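Local atomic coordinates of Lin1840 protein (Listeria innocua serovar 6a, PDB entry 4ZOC), a protein that probably hydrolyses terminal, non-reducing beta-D-glucosyl residues, releasing beta-D-glucose, and takes part in beta-1,2-glucan metabolism. Residues A20-N34 against T54-D68. The protein carries 2 engineered substitutions. Residues are numbered along the deposited sequence; the frame is centred on the assembly and turned at random.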
loop_
_atom_site.group_PDB
_atom_site.type_symbol
_atom_site.label_atom_id
_atom_site.label_comp_id
_atom_site.label_asym_id
_atom_site.label_seq_id
_atom_site.Cartn_x
_atom_site.Cartn_y
_atom_site.Cartn_z
ATOM N N ALA A 20 37.282 -10.689 -13.121
ATOM C CA ALA A 20 36.473 -10.756 -14.322
ATOM C C ALA A 20 35.534 -11.939 -14.365
ATOM O O ALA A 20 34.474 -11.872 -15.047
ATOM C CB ALA A 20 37.390 -10.744 -15.557
ATOM N N GLN A 21 35.894 -13.029 -13.665
ATOM C CA GLN A 21 35.033 -14.199 -13.577
ATOM C C GLN A 21 33.660 -13.755 -13.009
ATOM O O GLN A 21 32.680 -14.411 -13.267
ATOM C CB GLN A 21 35.662 -15.328 -12.661
ATOM C CG GLN A 21 34.930 -16.652 -12.661
ATOM C CD GLN A 21 34.761 -17.343 -13.983
ATOM O OE1 GLN A 21 33.845 -18.153 -14.134
ATOM N NE2 GLN A 21 35.707 -17.150 -14.905
ATOM N N CYS A 22 33.616 -12.670 -12.239
ATOM C CA CYS A 22 32.407 -12.162 -11.612
ATOM C C CYS A 22 31.629 -11.131 -12.450
ATOM O O CYS A 22 30.770 -10.434 -11.896
ATOM C CB CYS A 22 32.726 -11.549 -10.224
ATOM S SG CYS A 22 33.468 -12.758 -9.099
ATOM N N LEU A 23 31.915 -11.068 -13.760
ATOM C CA LEU A 23 31.263 -10.198 -14.706
ATOM C C LEU A 23 30.468 -10.992 -15.772
ATOM O O LEU A 23 30.948 -11.971 -16.341
ATOM C CB LEU A 23 32.284 -9.352 -15.380
ATOM C CG LEU A 23 31.768 -8.445 -16.489
ATOM C CD1 LEU A 23 30.948 -7.302 -15.965
ATOM C CD2 LEU A 23 32.951 -7.972 -17.267
ATOM N N GLN A 24 29.252 -10.540 -16.020
ATOM C CA GLN A 24 28.407 -11.048 -17.100
ATOM C C GLN A 24 28.138 -9.971 -18.140
ATOM O O GLN A 24 27.775 -8.832 -17.797
ATOM C CB GLN A 24 27.070 -11.599 -16.545
ATOM C CG GLN A 24 26.206 -12.289 -17.557
ATOM C CD GLN A 24 24.941 -12.744 -16.916
ATOM O OE1 GLN A 24 24.111 -11.904 -16.455
ATOM N NE2 GLN A 24 24.769 -14.062 -16.817
ATOM N N LEU A 25 28.304 -10.369 -19.419
ATOM C CA LEU A 25 28.158 -9.472 -20.567
ATOM C C LEU A 25 27.195 -9.967 -21.615
ATOM O O LEU A 25 27.018 -11.164 -21.757
ATOM C CB LEU A 25 29.515 -9.192 -21.212
ATOM C CG LEU A 25 30.520 -8.599 -20.304
ATOM C CD1 LEU A 25 31.818 -8.529 -21.127
ATOM C CD2 LEU A 25 30.174 -7.230 -19.801
ATOM N N SER A 26 26.616 -9.023 -22.378
ATOM C CA SER A 26 25.805 -9.356 -23.539
ATOM C C SER A 26 26.709 -10.016 -24.595
ATOM O O SER A 26 27.929 -9.744 -24.596
ATOM C CB SER A 26 25.226 -8.092 -24.112
ATOM O OG SER A 26 24.205 -7.595 -23.255
ATOM N N PRO A 27 26.149 -10.840 -25.495
ATOM C CA PRO A 27 27.038 -11.650 -26.346
ATOM C C PRO A 27 27.926 -10.845 -27.314
ATOM O O PRO A 27 29.058 -11.277 -27.695
ATOM C CB PRO A 27 26.082 -12.517 -27.137
ATOM C CG PRO A 27 24.732 -11.786 -27.081
ATOM C CD PRO A 27 24.745 -11.224 -25.669
ATOM N N PHE A 28 27.401 -9.718 -27.760
ATOM C CA PHE A 28 28.107 -8.940 -28.812
ATOM C C PHE A 28 29.277 -8.128 -28.262
ATOM O O PHE A 28 29.974 -7.440 -29.015
ATOM C CB PHE A 28 27.121 -8.023 -29.578
ATOM C CG PHE A 28 26.229 -7.227 -28.713
ATOM C CD1 PHE A 28 26.667 -6.033 -28.210
ATOM C CD2 PHE A 28 24.919 -7.650 -28.442
ATOM C CE1 PHE A 28 25.826 -5.277 -27.396
ATOM C CE2 PHE A 28 24.090 -6.893 -27.604
ATOM C CZ PHE A 28 24.555 -5.723 -27.109
ATOM N N LEU A 29 29.511 -8.230 -26.959
ATOM C CA LEU A 29 30.757 -7.740 -26.329
ATOM C C LEU A 29 31.917 -8.752 -26.411
ATOM O O LEU A 29 33.022 -8.455 -26.021
ATOM C CB LEU A 29 30.543 -7.285 -24.890
ATOM C CG LEU A 29 29.467 -6.213 -24.813
ATOM C CD1 LEU A 29 28.957 -5.933 -23.430
ATOM C CD2 LEU A 29 29.983 -4.921 -25.431
ATOM N N PHE A 30 31.679 -9.906 -26.986
ATOM C CA PHE A 30 32.690 -10.912 -27.077
ATOM C C PHE A 30 33.104 -11.058 -28.533
ATOM O O PHE A 30 32.290 -11.034 -29.434
ATOM C CB PHE A 30 32.187 -12.266 -26.551
ATOM C CG PHE A 30 31.912 -12.303 -25.095
ATOM C CD1 PHE A 30 30.688 -11.936 -24.621
ATOM C CD2 PHE A 30 32.858 -12.749 -24.194
ATOM C CE1 PHE A 30 30.417 -12.014 -23.237
ATOM C CE2 PHE A 30 32.597 -12.806 -22.824
ATOM C CZ PHE A 30 31.360 -12.452 -22.358
ATOM N N LYS A 31 34.374 -11.322 -28.751
ATOM C CA LYS A 31 34.804 -11.801 -30.020
ATOM C C LYS A 31 34.057 -13.110 -30.400
ATOM O O LYS A 31 33.755 -14.004 -29.544
ATOM C CB LYS A 31 36.311 -12.069 -29.940
ATOM C CG LYS A 31 36.925 -12.649 -31.202
ATOM C CD LYS A 31 38.425 -12.811 -30.940
ATOM C CE LYS A 31 39.105 -13.610 -32.036
ATOM N NZ LYS A 31 39.044 -12.823 -33.283
ATOM N N GLY A 32 33.766 -13.252 -31.693
ATOM C CA GLY A 32 33.178 -14.517 -32.160
ATOM C C GLY A 32 31.646 -14.526 -32.172
ATOM O O GLY A 32 31.011 -15.501 -32.624
ATOM N N THR A 33 31.040 -13.447 -31.714
ATOM C CA THR A 33 29.596 -13.307 -31.803
ATOM C C THR A 33 29.124 -13.338 -33.260
ATOM O O THR A 33 29.869 -12.991 -34.184
ATOM C CB THR A 33 29.115 -11.989 -31.133
ATOM O OG1 THR A 33 27.692 -12.000 -31.107
ATOM C CG2 THR A 33 29.594 -10.730 -31.903
ATOM N N ASN A 34 27.902 -13.749 -33.516
ATOM C CA ASN A 34 27.461 -13.711 -34.897
ATOM C C ASN A 34 26.282 -12.797 -35.113
ATOM O O ASN A 34 25.594 -12.941 -36.087
ATOM C CB ASN A 34 27.196 -15.116 -35.436
ATOM C CG ASN A 34 25.891 -15.605 -35.043
ATOM O OD1 ASN A 34 25.354 -15.166 -34.008
ATOM N ND2 ASN A 34 25.278 -16.402 -35.892
ATOM N N THR A 54 37.129 -9.028 -21.376
ATOM C CA THR A 54 36.230 -9.890 -22.093
ATOM C C THR A 54 36.742 -11.324 -22.260
ATOM O O THR A 54 35.967 -12.275 -22.196
ATOM C CB THR A 54 35.736 -9.244 -23.400
ATOM O OG1 THR A 54 36.805 -9.110 -24.340
ATOM C CG2 THR A 54 35.129 -7.893 -23.116
ATOM N N GLU A 55 38.050 -11.491 -22.358
ATOM C CA GLU A 55 38.633 -12.795 -22.492
ATOM C C GLU A 55 38.623 -13.523 -21.177
ATOM O O GLU A 55 38.910 -14.707 -21.143
ATOM C CB GLU A 55 40.057 -12.690 -22.993
ATOM C CG GLU A 55 40.078 -12.092 -24.420
ATOM C CD GLU A 55 41.456 -11.885 -24.953
ATOM O OE1 GLU A 55 41.505 -11.490 -26.097
ATOM O OE2 GLU A 55 42.458 -12.108 -24.220
ATOM N N ASN A 56 38.307 -12.810 -20.081
ATOM C CA ASN A 56 38.207 -13.432 -18.740
ATOM C C ASN A 56 36.823 -13.300 -18.022
ATOM O O ASN A 56 36.664 -13.754 -16.899
ATOM C CB ASN A 56 39.310 -12.886 -17.836
ATOM C CG ASN A 56 40.660 -13.268 -18.375
ATOM O OD1 ASN A 56 41.039 -14.444 -18.368
ATOM N ND2 ASN A 56 41.281 -12.338 -18.966
ATOM N N ALA A 57 35.854 -12.754 -18.711
ATOM C CA ALA A 57 34.488 -12.667 -18.166
ATOM C C ALA A 57 33.883 -13.990 -17.853
ATOM O O ALA A 57 34.164 -15.002 -18.492
ATOM C CB ALA A 57 33.610 -11.893 -19.149
ATOM N N GLY A 58 33.033 -14.035 -16.805
ATOM C CA GLY A 58 32.519 -15.325 -16.333
ATOM C C GLY A 58 31.360 -15.823 -17.138
ATOM O O GLY A 58 31.156 -17.047 -17.301
ATOM N N SER A 59 30.581 -14.900 -17.680
ATOM C CA SER A 59 29.315 -15.349 -18.265
ATOM C C SER A 59 28.801 -14.428 -19.368
ATOM O O SER A 59 29.069 -13.262 -19.361
ATOM C CB SER A 59 28.287 -15.467 -17.057
ATOM O OG SER A 59 26.979 -15.816 -17.516
ATOM N N VAL A 60 27.998 -15.000 -20.273
ATOM C CA VAL A 60 27.203 -14.348 -21.242
ATOM C C VAL A 60 25.747 -14.368 -20.868
ATOM O O VAL A 60 25.259 -15.399 -20.436
ATOM C CB VAL A 60 27.322 -15.128 -22.567
ATOM C CG1 VAL A 60 26.477 -14.483 -23.649
ATOM C CG2 VAL A 60 28.770 -15.119 -23.005
ATOM N N LEU A 61 25.029 -13.244 -21.038
ATOM C CA LEU A 61 23.555 -13.393 -21.014
ATOM C C LEU A 61 22.904 -12.931 -22.292
ATOM O O LEU A 61 23.342 -11.953 -22.939
ATOM C CB LEU A 61 22.894 -12.734 -19.824
ATOM C CG LEU A 61 22.523 -11.263 -20.023
ATOM C CD1 LEU A 61 21.662 -10.830 -18.864
ATOM C CD2 LEU A 61 23.846 -10.564 -20.021
ATOM N N GLY A 62 21.904 -13.701 -22.706
ATOM C CA GLY A 62 21.155 -13.383 -23.854
ATOM C C GLY A 62 21.851 -13.640 -25.211
ATOM O O GLY A 62 21.651 -12.881 -26.153
ATOM N N SER A 63 22.619 -14.716 -25.281
ATOM C CA SER A 63 23.024 -15.266 -26.597
ATOM C C SER A 63 21.803 -15.333 -27.562
ATOM O O SER A 63 20.690 -15.563 -27.131
ATOM C CB SER A 63 23.669 -16.632 -26.461
ATOM O OG SER A 63 23.928 -17.203 -27.726
ATOM N N SER A 64 22.026 -15.034 -28.848
ATOM C CA SER A 64 20.931 -14.991 -29.794
ATOM C C SER A 64 20.589 -16.305 -30.421
ATOM O O SER A 64 19.495 -16.421 -30.984
ATOM C CB SER A 64 21.139 -13.877 -30.882
ATOM O OG SER A 64 22.331 -14.101 -31.597
ATOM N N SER A 65 21.474 -17.305 -30.349
ATOM C CA SER A 65 21.287 -18.606 -30.998
ATOM C C SER A 65 22.451 -19.561 -30.674
ATOM O O SER A 65 23.475 -19.161 -30.082
ATOM C CB SER A 65 21.275 -18.475 -32.544
ATOM O OG SER A 65 22.581 -18.147 -33.030
ATOM N N ALA A 66 22.278 -20.809 -31.061
ATOM C CA ALA A 66 23.329 -21.836 -30.876
ATOM C C ALA A 66 24.599 -21.435 -31.551
ATOM O O ALA A 66 25.637 -21.645 -30.987
ATOM C CB ALA A 66 22.881 -23.169 -31.425
ATOM N N LEU A 67 24.528 -20.814 -32.733
ATOM C CA LEU A 67 25.752 -20.437 -33.442
ATOM C C LEU A 67 26.460 -19.226 -32.761
ATOM O O LEU A 67 27.687 -19.069 -32.831
ATOM C CB LEU A 67 25.510 -20.156 -34.916
ATOM C CG LEU A 67 25.898 -21.150 -35.998
ATOM C CD1 LEU A 67 25.707 -22.620 -35.664
ATOM C CD2 LEU A 67 25.176 -20.828 -37.310
ATOM N N ASP A 68 25.659 -18.343 -32.174
ATOM C CA ASP A 68 26.155 -17.245 -31.388
ATOM C C ASP A 68 26.974 -17.861 -30.244
ATOM O O ASP A 68 28.173 -17.527 -30.043
ATOM C CB ASP A 68 25.014 -16.349 -30.864
ATOM C CG ASP A 68 25.426 -14.900 -30.639
ATOM O OD1 ASP A 68 26.581 -14.505 -30.926
ATOM O OD2 ASP A 68 24.575 -14.122 -30.115
HETATM O O HOH W 1 38.032 -15.363 -15.280
HETATM O O HOH W 2 22.270 -9.291 -23.322
HETATM O O HOH W 3 36.382 -11.003 -26.542
HETATM O O HOH W 4 24.772 -11.322 -30.387
#
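Strands 23-25 and 59-61 run parallel, their short axes 37° apart, with Gln24 paired to Ser59 and Leu25 to Val60. Leu25 N donates to Ser59 O, and Leu25 O accepts from Leu61 N; one step earlier, Leu23 O takes both Gly58 N and Ser59 N. Gly58 suits its place because a beta-carbon there would run into Gln21 O. These are the first two strands of the family 3 TIM barrel, joined through helices 37-47 and 51-54, and strand 87-90 continues the sheet beyond 59-61. On one face the extended Gln24 lays its amide against Leu61 CB (CD to CB 3.6 Å), while NE2 donates to Ser59 OG at 2.9 Å through a nearly straight bond (166°); that hydroxyl also bonds Val87 O. Gln24 OE1 is buried without a polar partner. On the opposite face, Phe30 CE1 meets Val60 CG2 at 3.5 Å and CE2 lies 3.9 Å from Ala57 CB, where a small methyl leaves room for the ring. Farther along, Asp68 ties the loop after strand 23-25 to the start of helix 66-79. Its OD1 receives Thr33 OG1 on the syn lone pair (2.7 Å) and Asn34 N from above the carboxylate plane (3.0 Å), while OD2 takes Ser64 N and Ser64 OG. Ser65 OG, at the N-cap, accepts from Asp68 N at 3.2 Å.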